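Side-chain contacts in filamentation induced by cAMP protein Fic (Desulfovibrio alaskensis, PDB 4RGL), which is of unspecified function but joins a largely helical Fic/DOC-family region to a C-terminal domain of the helix-turn-helix class: residues A[27-30]-A[31-35]; A[182-186]-A[187-191]; A[297-301]-A[302-306]. One frame throughout, in Å; residues are numbered along the deposited sequence.

Interaction 1: A[27-30]-A[31-35]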
ATOM      1  N   GLU A  27      10.072 -15.343  -8.660  1.00 73.63           N
ATOM      2  CA  GLU A  27       9.511 -15.500  -9.999  1.00 74.44           C
ATOM      3  C   GLU A  27       8.352 -14.513 -10.236  1.00 79.94           C
ATOM      4  O   GLU A  27       8.304 -13.871 -11.285  1.00 80.28           O
ATOM      5  CB  GLU A  27       9.036 -16.940 -10.223  1.00 76.60           C
ATOM      6  CG  GLU A  27       8.547 -17.199 -11.641  1.00 82.93           C
ATOM      7  CD  GLU A  27       8.015 -18.595 -11.899  1.00100.22           C
ATOM      8  OE1 GLU A  27       8.196 -19.476 -11.026  1.00 83.73           O
ATOM      9  OE2 GLU A  27       7.452 -18.818 -12.995  1.00 98.44           O
ATOM     10  N   ILE A  28       7.419 -14.389  -9.253  1.00 76.55           N
ATOM     11  CA  ILE A  28       6.265 -13.488  -9.386  1.00 75.77           C
ATOM     12  C   ILE A  28       6.752 -12.036  -9.604  1.00 80.23           C
ATOM     13  O   ILE A  28       6.205 -11.333 -10.453  1.00 79.35           O
ATOM     14  CB  ILE A  28       5.311 -13.589  -8.153  1.00 77.98           C
ATOM     15  CG1 ILE A  28       4.820 -15.057  -7.916  1.00 79.70           C
ATOM     16  CG2 ILE A  28       4.132 -12.616  -8.283  1.00 77.89           C
ATOM     17  CD1 ILE A  28       4.007 -15.713  -9.113  1.00 93.98           C
ATOM     18  N   ILE A  29       7.813 -11.607  -8.861  1.00 77.59           N
ATOM     19  CA  ILE A  29       8.393 -10.263  -9.026  1.00 77.44           C
ATOM     20  C   ILE A  29       9.032 -10.141 -10.419  1.00 87.30           C
ATOM     21  O   ILE A  29       8.919  -9.094 -11.060  1.00 86.87           O
ATOM     22  CB  ILE A  29       9.411  -9.943  -7.906  1.00 79.54           C
ATOM     23  CG1 ILE A  29       8.715  -9.905  -6.521  1.00 77.45           C
ATOM     24  CG2 ILE A  29      10.139  -8.621  -8.197  1.00 80.05           C
ATOM     25  CD1 ILE A  29       9.667  -9.741  -5.342  1.00 78.82           C
ATOM     26  N   GLY A  30       9.618 -11.242 -10.904  1.00 88.74           N
ATOM     27  CA  GLY A  30      10.176 -11.309 -12.250  1.00 91.91           C
ATOM     28  C   GLY A  30       9.161 -10.944 -13.317  1.00 99.68           C
ATOM     29  O   GLY A  30       9.532 -10.491 -14.396  1.00100.56           O
ATOM     30  N   ARG A  31       7.856 -11.131 -13.003  1.00 97.93           N
ATOM     31  CA  ARG A  31       6.745 -10.704 -13.860  1.00 98.73           C
ATOM     32  C   ARG A  31       6.244  -9.310 -13.441  1.00103.96           C
ATOM     33  O   ARG A  31       6.106  -8.422 -14.283  1.00103.52           O
ATOM     34  CB  ARG A  31       5.595 -11.721 -13.794  1.00 99.13           C
ATOM     35  CG  ARG A  31       5.620 -12.756 -14.895  1.00110.97           C
ATOM     36  CD  ARG A  31       4.462 -13.729 -14.748  1.00121.91           C
ATOM     37  NE  ARG A  31       4.189 -14.452 -15.992  1.00134.38           N
ATOM     38  CZ  ARG A  31       3.243 -14.097 -16.860  1.00148.46           C
ATOM     39  NH1 ARG A  31       2.460 -13.052 -16.612  1.00134.35           N
ATOM     40  NH2 ARG A  31       3.055 -14.801 -17.969  1.00135.03           N
ATOM     41  N   TYR A  32       6.001  -9.119 -12.114  1.00101.94           N
ATOM     42  CA  TYR A  32       5.506  -7.853 -11.520  1.00101.42           C
ATOM     43  C   TYR A  32       6.329  -6.639 -12.016  1.00107.67           C
ATOM     44  O   TYR A  32       5.831  -5.512 -12.005  1.00106.50           O
ATOM     45  CB  TYR A  32       5.554  -7.940  -9.970  1.00101.53           C
ATOM     46  CG  TYR A  32       4.898  -6.776  -9.247  1.00101.32           C
ATOM     47  CD1 TYR A  32       3.510  -6.636  -9.227  1.00102.52           C
ATOM     48  CD2 TYR A  32       5.643  -5.936  -8.420  1.00101.23           C
ATOM     49  CE1 TYR A  32       2.892  -5.619  -8.496  1.00101.39           C
ATOM     50  CE2 TYR A  32       5.032  -4.929  -7.667  1.00100.62           C
ATOM     51  CZ  TYR A  32       3.655  -4.772  -7.711  1.00104.93           C
ATOM     52  OH  TYR A  32       3.048  -3.775  -6.984  1.00101.06           O
ATOM     53  N   THR A  33       7.580  -6.883 -12.462  1.00106.62           N
ATOM     54  CA  THR A  33       8.427  -5.837 -13.022  1.00107.35           C
ATOM     55  C   THR A  33       8.169  -5.736 -14.549  1.00114.67           C
ATOM     56  O   THR A  33       7.073  -5.350 -14.954  1.00113.15           O
ATOM     57  CB  THR A  33       9.915  -6.111 -12.687  1.00110.92           C
ATOM     58  OG1 THR A  33      10.250  -7.440 -13.096  1.00113.88           O
ATOM     59  CG2 THR A  33      10.224  -5.929 -11.199  1.00103.52           C
ATOM     60  N   VAL A  34       9.166  -6.139 -15.388  1.00115.49           N
ATOM     61  CA  VAL A  34       9.064  -6.108 -16.869  1.00117.75           C
ATOM     62  C   VAL A  34       8.366  -4.779 -17.338  1.00124.36           C
ATOM     63  O   VAL A  34       8.912  -3.692 -17.125  1.00124.30           O
ATOM     64  CB  VAL A  34       8.321  -7.368 -17.427  1.00121.96           C
ATOM     65  CG1 VAL A  34       8.471  -7.463 -18.944  1.00123.39           C
ATOM     66  CG2 VAL A  34       8.830  -8.638 -16.762  1.00122.39           C
ATOM     67  N   LEU A  35       7.152  -4.886 -17.930  1.00122.21           N
ATOM     68  CA  LEU A  35       6.383  -3.721 -18.376  1.00121.41           C
ATOM     69  C   LEU A  35       5.174  -3.497 -17.467  1.00124.16           C
ATOM     70  O   LEU A  35       4.451  -2.509 -17.636  1.00123.18           O
ATOM     71  CB  LEU A  35       5.928  -3.895 -19.853  1.00122.50           C
ATOM     72  CG  LEU A  35       6.731  -3.093 -20.927  1.00128.31           C
ATOM     73  CD1 LEU A  35       6.464  -1.600 -20.818  1.00127.67           C
ATOM     74  CD2 LEU A  35       8.233  -3.395 -20.851  1.00131.37           C
TER
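Thr33, the first residue past helix 16-32, turns its methyl and hydroxyl back on Ile29. The methyl CG2 meets Ile29 CG2 at 4.0 Å, the two branched side chains crossing at a slant; the Ile29 side chain also touches Trp204 and Lys205. The hydroxyl of Thr33 sits between backbone N and carbonyl carbon (chi1 53°), and from there OG1 donates to Ile29 O over 2.9 Å. Thr33 N reaches the same oxygen, so one carbonyl takes two donors from one residue, each tilted a little from its plane. This double grip ties down the hydroxyl just where the chain leaves helical geometry.

One residue earlier, Ile28 O is shared as well. Tyr32 N comes to it in the carbonyl plane at 2.8 Å with a nearly straight N-H (171°), whereas Arg31 N approaches from above that plane at 3.0 Å. Arg31 N makes a weak bond to Glu27 O besides, so the final turn mixes three- and four-residue spacing. Val34 brings its CG2 methyl back to Gly30 O. Glu27 and Arg31 carry opposite charges, but OE2 of Glu27 and NE of Arg31 stay 6.2 Å apart, so any attraction would be diffuse.

Tyr32 holds CG anti to its backbone N (chi1 -172°), which swings the ring out of this turn to Ala255 and Val256; Ile28 meets helix 238-257 too, at Val252 and Val256. The arrangement is that of a helix C terminus, where a threonine hydroxyl bonds to the carbonyl four residues back as helix 16-32 gives way to loop.

Interaction 2: A[182-186]-A[187-191]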
ATOM      1  N   ILE A 182      10.709  -7.279  21.211  1.00 63.40           N
ATOM      2  CA  ILE A 182      11.344  -6.252  22.029  1.00 63.93           C
ATOM      3  C   ILE A 182      10.334  -5.127  22.388  1.00 67.70           C
ATOM      4  O   ILE A 182      10.324  -4.674  23.535  1.00 67.98           O
ATOM      5  CB  ILE A 182      12.609  -5.676  21.332  1.00 67.73           C
ATOM      6  CG1 ILE A 182      13.612  -6.816  20.978  1.00 69.18           C
ATOM      7  CG2 ILE A 182      13.282  -4.593  22.217  1.00 68.54           C
ATOM      8  CD1 ILE A 182      14.807  -6.396  20.073  1.00 73.14           C
ATOM      9  N   HIS A 183       9.457  -4.708  21.413  1.00 63.16           N
ATOM     10  CA  HIS A 183       8.508  -3.587  21.639  1.00 62.19           C
ATOM     11  C   HIS A 183       9.274  -2.365  22.162  1.00 67.16           C
ATOM     12  O   HIS A 183       9.189  -2.044  23.347  1.00 67.46           O
ATOM     13  CB  HIS A 183       7.389  -4.001  22.631  1.00 62.48           C
ATOM     14  CG  HIS A 183       6.081  -4.329  21.981  1.00 65.05           C
ATOM     15  ND1 HIS A 183       5.936  -5.444  21.178  1.00 66.35           N
ATOM     16  CD2 HIS A 183       4.862  -3.761  22.163  1.00 66.36           C
ATOM     17  CE1 HIS A 183       4.658  -5.472  20.828  1.00 65.23           C
ATOM     18  NE2 HIS A 183       3.971  -4.482  21.401  1.00 65.48           N
ATOM     19  N   PRO A 184      10.175  -1.778  21.334  1.00 63.46           N
ATOM     20  CA  PRO A 184      11.107  -0.771  21.869  1.00 63.73           C
ATOM     21  C   PRO A 184      10.432   0.553  22.226  1.00 66.14           C
ATOM     22  O   PRO A 184      10.985   1.320  22.999  1.00 65.83           O
ATOM     23  CB  PRO A 184      12.106  -0.578  20.726  1.00 65.98           C
ATOM     24  CG  PRO A 184      11.367  -0.967  19.511  1.00 69.38           C
ATOM     25  CD  PRO A 184      10.481  -2.096  19.925  1.00 64.42           C
ATOM     26  N   PHE A 185       9.280   0.846  21.629  1.00 62.02           N
ATOM     27  CA  PHE A 185       8.627   2.131  21.851  1.00 61.96           C
ATOM     28  C   PHE A 185       7.447   1.999  22.817  1.00 67.74           C
ATOM     29  O   PHE A 185       6.904   0.905  22.994  1.00 67.36           O
ATOM     30  CB  PHE A 185       8.158   2.729  20.525  1.00 62.57           C
ATOM     31  CG  PHE A 185       9.271   2.936  19.528  1.00 64.37           C
ATOM     32  CD1 PHE A 185      10.156   3.999  19.659  1.00 68.48           C
ATOM     33  CD2 PHE A 185       9.406   2.098  18.429  1.00 66.14           C
ATOM     34  CE1 PHE A 185      11.183   4.193  18.734  1.00 70.26           C
ATOM     35  CE2 PHE A 185      10.424   2.302  17.494  1.00 69.82           C
ATOM     36  CZ  PHE A 185      11.310   3.346  17.655  1.00 69.01           C
ATOM     37  N   ALA A 186       7.062   3.112  23.448  1.00 65.55           N
ATOM     38  CA  ALA A 186       5.927   3.141  24.358  1.00 65.69           C
ATOM     39  C   ALA A 186       4.613   2.825  23.614  1.00 70.01           C
ATOM     40  O   ALA A 186       3.723   2.192  24.183  1.00 70.37           O
ATOM     41  CB  ALA A 186       5.834   4.498  25.030  1.00 67.20           C
ATOM     42  N   ASP A 187       4.498   3.270  22.342  1.00 66.03           N
ATOM     43  CA  ASP A 187       3.301   3.030  21.527  1.00 65.28           C
ATOM     44  C   ASP A 187       3.670   2.828  20.068  1.00 67.03           C
ATOM     45  O   ASP A 187       4.720   3.292  19.627  1.00 67.32           O
ATOM     46  CB  ASP A 187       2.304   4.215  21.651  1.00 68.31           C
ATOM     47  CG  ASP A 187       1.817   4.482  23.060  1.00 84.06           C
ATOM     48  OD1 ASP A 187       2.466   5.282  23.769  1.00 85.95           O
ATOM     49  OD2 ASP A 187       0.729   3.968  23.422  1.00 91.61           O
ATOM     50  N   GLY A 188       2.769   2.195  19.314  1.00 61.88           N
ATOM     51  CA  GLY A 188       2.905   2.044  17.868  1.00 60.87           C
ATOM     52  C   GLY A 188       3.930   1.021  17.413  1.00 63.53           C
ATOM     53  O   GLY A 188       4.404   1.090  16.275  1.00 63.28           O
ATOM     54  N   ASN A 189       4.243   0.027  18.269  1.00 59.00           N
ATOM     55  CA  ASN A 189       5.242  -0.999  17.932  1.00 58.34           C
ATOM     56  C   ASN A 189       4.759  -1.872  16.784  1.00 62.65           C
ATOM     57  O   ASN A 189       5.540  -2.194  15.885  1.00 63.10           O
ATOM     58  CB  ASN A 189       5.575  -1.853  19.146  1.00 54.47           C
ATOM     59  CG  ASN A 189       6.306  -1.086  20.215  1.00 71.48           C
ATOM     60  OD1 ASN A 189       7.492  -0.753  20.075  1.00 65.43           O
ATOM     61  ND2 ASN A 189       5.597  -0.728  21.283  1.00 56.88           N
ATOM     62  N   GLY A 190       3.468  -2.199  16.785  1.00 58.83           N
ATOM     63  CA  GLY A 190       2.858  -2.971  15.708  1.00 58.35           C
ATOM     64  C   GLY A 190       3.008  -2.289  14.363  1.00 62.26           C
ATOM     65  O   GLY A 190       3.585  -2.857  13.432  1.00 63.38           O
ATOM     66  N   ARG A 191       2.575  -1.033  14.287  1.00 58.20           N
ATOM     67  CA  ARG A 191       2.656  -0.212  13.077  1.00 57.64           C
ATOM     68  C   ARG A 191       4.126   0.010  12.633  1.00 60.40           C
ATOM     69  O   ARG A 191       4.400   0.046  11.430  1.00 60.43           O
ATOM     70  CB  ARG A 191       1.968   1.132  13.312  1.00 58.52           C
ATOM     71  CG  ARG A 191       0.452   1.010  13.447  1.00 64.71           C
ATOM     72  CD  ARG A 191      -0.173   2.301  13.921  1.00 69.70           C
ATOM     73  NE  ARG A 191      -0.057   2.465  15.368  1.00 82.49           N
ATOM     74  CZ  ARG A 191      -0.453   3.549  16.023  1.00 99.39           C
ATOM     75  NH1 ARG A 191      -0.944   4.590  15.361  1.00 89.29           N
ATOM     76  NH2 ARG A 191      -0.329   3.617  17.341  1.00 87.23           N
TER
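This is a side-chain-to-backbone contact inside a tight loop: the amide of Asn189, in the first turn of helix 189-202, pairs with the peptide groups of Phe185 in the link from helix 168-182. Both ends of the amide are used. OD1 accepts from Phe185 N at 2.9 Å, the donor lying in the carbonyl plane and on a lone pair. ND2 gives a nearly straight bond (169°) to Phe185 O, 2.7 Å away; that oxygen lies close to the amide plane of Asn189, though ND2 itself stands above the plane of the Phe185 carbonyl. Two bonds to one residue fix the rotation of the amide, and ND2 has a further bond to the unknown ligand.

Rings meet the Asn189 side chain at two points. The CB methylene of Asn189 sits over one face of the His183 imidazole, 3.7 Å from its centroid, in a CH-pi contact, with ring and amide planes 37° apart. On the Phe185 side, OD1 lies at the ring edge, 3.8 Å from CD2. Pro184 slides past with its CD 3.3 Å from Asn189 OD1. Asn189 carries CG anti to its carbonyl carbon (chi1 -68°), which points the amide back into the loop.

The neighbours are themselves held in place. His183 ND1 bonds to Glu180 O, the Phe185 ring stacks on His113, and Asp187 O accepts from His113 NE2. Gly188, with positive phi, is the N-cap of the helix; its N and the side chains of Asp187 and Arg191 also bond to the unknown ligand, so the loop and the start of the helix face the same bound molecule, consistent with a pocket here. The run His183-Pro184-Phe185 through Gly188-Asn189-Gly190-Arg191 is the Fic signature motif, a loop leading into a helix N terminus.

Interaction 3: A[297-301]-A[302-306]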
ATOM      1  N   THR A 297     -10.603  18.760 -39.163  1.00109.51           N
ATOM      2  CA  THR A 297      -9.898  18.431 -37.909  1.00107.93           C
ATOM      3  C   THR A 297     -10.884  17.800 -36.885  1.00110.55           C
ATOM      4  O   THR A 297     -10.549  16.800 -36.249  1.00109.12           O
ATOM      5  CB  THR A 297      -9.212  19.692 -37.327  1.00116.10           C
ATOM      6  OG1 THR A 297      -8.256  20.176 -38.268  1.00118.07           O
ATOM      7  CG2 THR A 297      -8.520  19.419 -35.986  1.00112.14           C
ATOM      8  N   PHE A 298     -12.108  18.374 -36.759  1.00106.96           N
ATOM      9  CA  PHE A 298     -13.124  17.850 -35.837  1.00105.56           C
ATOM     10  C   PHE A 298     -13.562  16.423 -36.235  1.00110.88           C
ATOM     11  O   PHE A 298     -13.660  15.552 -35.377  1.00109.55           O
ATOM     12  CB  PHE A 298     -14.352  18.784 -35.783  1.00107.28           C
ATOM     13  CG  PHE A 298     -15.541  18.196 -35.053  1.00107.52           C
ATOM     14  CD1 PHE A 298     -15.520  18.031 -33.674  1.00108.81           C
ATOM     15  CD2 PHE A 298     -16.694  17.839 -35.743  1.00109.95           C
ATOM     16  CE1 PHE A 298     -16.607  17.461 -33.005  1.00109.25           C
ATOM     17  CE2 PHE A 298     -17.788  17.287 -35.071  1.00112.35           C
ATOM     18  CZ  PHE A 298     -17.737  17.101 -33.707  1.00109.13           C
ATOM     19  N   ARG A 299     -13.844  16.203 -37.521  1.00109.81           N
ATOM     20  CA  ARG A 299     -14.321  14.909 -37.995  1.00110.65           C
ATOM     21  C   ARG A 299     -13.215  13.833 -37.865  1.00115.55           C
ATOM     22  O   ARG A 299     -13.479  12.747 -37.358  1.00114.67           O
ATOM     23  CB  ARG A 299     -14.796  15.020 -39.462  1.00112.54           C
ATOM     24  CG  ARG A 299     -15.855  13.979 -39.875  1.00122.85           C
ATOM     25  CD  ARG A 299     -17.221  14.275 -39.255  1.00129.23           C
ATOM     26  NE  ARG A 299     -18.292  13.478 -39.864  1.00137.64           N
ATOM     27  CZ  ARG A 299     -18.664  12.275 -39.430  1.00154.01           C
ATOM     28  NH1 ARG A 299     -18.033  11.706 -38.410  1.00144.37           N
ATOM     29  NH2 ARG A 299     -19.653  11.625 -40.026  1.00140.76           N
ATOM     30  N   ASN A 300     -11.958  14.184 -38.235  1.00113.09           N
ATOM     31  CA  ASN A 300     -10.842  13.226 -38.288  1.00112.97           C
ATOM     32  C   ASN A 300     -10.185  12.987 -36.903  1.00116.13           C
ATOM     33  O   ASN A 300      -9.699  11.880 -36.650  1.00115.43           O
ATOM     34  CB  ASN A 300      -9.768  13.707 -39.281  1.00112.95           C
ATOM     35  CG  ASN A 300     -10.263  13.858 -40.703  1.00129.55           C
ATOM     36  OD1 ASN A 300     -11.178  13.155 -41.152  1.00126.48           O
ATOM     37  ND2 ASN A 300      -9.622  14.736 -41.461  1.00118.39           N
ATOM     38  N   ASN A 301     -10.077  14.045 -36.058  1.00112.28           N
ATOM     39  CA  ASN A 301      -9.324  13.945 -34.795  1.00110.91           C
ATOM     40  C   ASN A 301     -10.248  13.825 -33.566  1.00114.26           C
ATOM     41  O   ASN A 301      -9.763  13.524 -32.473  1.00113.08           O
ATOM     42  CB  ASN A 301      -8.394  15.165 -34.619  1.00111.40           C
ATOM     43  CG  ASN A 301      -7.373  15.340 -35.728  1.00135.73           C
ATOM     44  OD1 ASN A 301      -7.227  14.493 -36.625  1.00130.48           O
ATOM     45  ND2 ASN A 301      -6.625  16.435 -35.676  1.00127.30           N
ATOM     46  N   TYR A 302     -11.558  14.084 -33.729  1.00111.10           N
ATOM     47  CA  TYR A 302     -12.468  14.089 -32.582  1.00109.76           C
ATOM     48  C   TYR A 302     -13.665  13.130 -32.789  1.00114.36           C
ATOM     49  O   TYR A 302     -13.822  12.177 -32.023  1.00113.05           O
ATOM     50  CB  TYR A 302     -12.982  15.523 -32.302  1.00110.56           C
ATOM     51  CG  TYR A 302     -11.916  16.462 -31.771  1.00111.11           C
ATOM     52  CD1 TYR A 302     -10.996  17.061 -32.628  1.00113.69           C
ATOM     53  CD2 TYR A 302     -11.892  16.832 -30.431  1.00110.53           C
ATOM     54  CE1 TYR A 302     -10.013  17.925 -32.146  1.00113.76           C
ATOM     55  CE2 TYR A 302     -10.933  17.719 -29.941  1.00110.83           C
ATOM     56  CZ  TYR A 302      -9.998  18.267 -30.804  1.00118.39           C
ATOM     57  OH  TYR A 302      -9.040  19.126 -30.323  1.00119.25           O
ATOM     58  N   LEU A 303     -14.526  13.410 -33.795  1.00112.51           N
ATOM     59  CA  LEU A 303     -15.789  12.693 -33.973  1.00113.21           C
ATOM     60  C   LEU A 303     -15.566  11.221 -34.428  1.00118.85           C
ATOM     61  O   LEU A 303     -16.106  10.309 -33.799  1.00117.99           O
ATOM     62  CB  LEU A 303     -16.690  13.428 -34.982  1.00114.56           C
ATOM     63  CG  LEU A 303     -18.171  12.991 -35.007  1.00119.89           C
ATOM     64  CD1 LEU A 303     -18.805  13.101 -33.621  1.00119.02           C
ATOM     65  CD2 LEU A 303     -18.956  13.813 -35.990  1.00123.92           C
ATOM     66  N   ASN A 304     -14.791  10.998 -35.531  1.00117.33           N
ATOM     67  CA  ASN A 304     -14.545   9.634 -36.051  1.00118.19           C
ATOM     68  C   ASN A 304     -13.743   8.752 -35.029  1.00122.53           C
ATOM     69  O   ASN A 304     -14.124   7.603 -34.803  1.00122.26           O
ATOM     70  CB  ASN A 304     -13.811   9.677 -37.402  1.00118.95           C
ATOM     71  CG  ASN A 304     -14.675  10.147 -38.557  1.00138.65           C
ATOM     72  OD1 ASN A 304     -15.903   9.992 -38.555  1.00132.06           O
ATOM     73  ND2 ASN A 304     -14.037  10.638 -39.610  1.00130.30           N
ATOM     74  N   PRO A 305     -12.646   9.275 -34.381  1.00119.30           N
ATOM     75  CA  PRO A 305     -11.899   8.430 -33.421  1.00118.41           C
ATOM     76  C   PRO A 305     -12.784   7.932 -32.268  1.00122.11           C
ATOM     77  O   PRO A 305     -12.694   6.762 -31.887  1.00121.68           O
ATOM     78  CB  PRO A 305     -10.797   9.366 -32.906  1.00119.22           C
ATOM     79  CG  PRO A 305     -10.655  10.398 -33.953  1.00124.53           C
ATOM     80  CD  PRO A 305     -12.014  10.602 -34.534  1.00120.86           C
ATOM     81  N   ALA A 306     -13.655   8.817 -31.725  1.00118.57           N
ATOM     82  CA  ALA A 306     -14.582   8.454 -30.647  1.00118.06           C
ATOM     83  C   ALA A 306     -15.689   7.519 -31.162  1.00124.50           C
ATOM     84  O   ALA A 306     -16.226   6.717 -30.397  1.00123.70           O
ATOM     85  CB  ALA A 306     -15.194   9.706 -30.041  1.00118.23           C
TER
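Apolar contacts gather on the ring of Phe298. Leu303 lays its CB over one face of that ring, offset toward the rim and 4.3 Å from the centroid, while its CD2 methyl touches Phe298 CE2 at 3.8 Å. From another direction Tyr302 brings CB to 3.8 Å from Phe298 CD1, the two side chains crossing at about a right angle. Phe298 has CG anti to its backbone N (chi1 170°), which carries the ring along the helix to Leu303. Leu286, Met287 and Leu290 of helix 283-290 also pack on it.

Backbone hydrogen bonds show a widened turn. Leu303 N reaches Phe298 O over 2.8 Å, nearly straight, and Asn304 N reaches Arg299 O at the same length, both spanning five residues; Tyr302 N makes a weak bond to Phe298 O. The backbone carbonyl Thr297 O meets the Tyr302 ring at its edge, 3.7 Å from CD1. Pro305, which has no N-H to continue the series, sets its ring against Asn300 O instead, with CG 3.2 Å away, and here the helix kinks. With strand 281-282 between helices 267-276 and 283-290, and strands 312-314 and 326-329 after helix 295-308, the order is consistent with a winged helix-turn-helix domain, where this helix would probably take the position of the recognition helix.

Polar side chains lie on another flank. Arg299 bends at chi2 (73°) and lays its guanidinium face against Leu303, with Arg299 NH1 3.3 Å from Leu303 CD2. Asn304 OD1 comes up obliquely to the guanidinium, at an angle unsuited to a hydrogen bond.

In the fold
From the N terminus, interaction 1 comes first, at the end of helix 16-32, where it joins the last turn to the following loop. Interaction 2 closes the short connection between helices 168-182 and 189-202 in the Fic/DOC region, its centre about 34 Å from that of interaction 1. Interaction 3 stays within helix 295-308 of the C-terminal domain, across the chain's centre from interaction 2 and about 60 Å from it between centres. The three follow in series: none nests in, crosses or touches another. Each is local; the larger ties come from side chains reaching outward, interaction 1 toward helix 238-257, interaction 2 toward helices 106-117 and 150-163, interaction 3 toward helices 267-276 and 283-290.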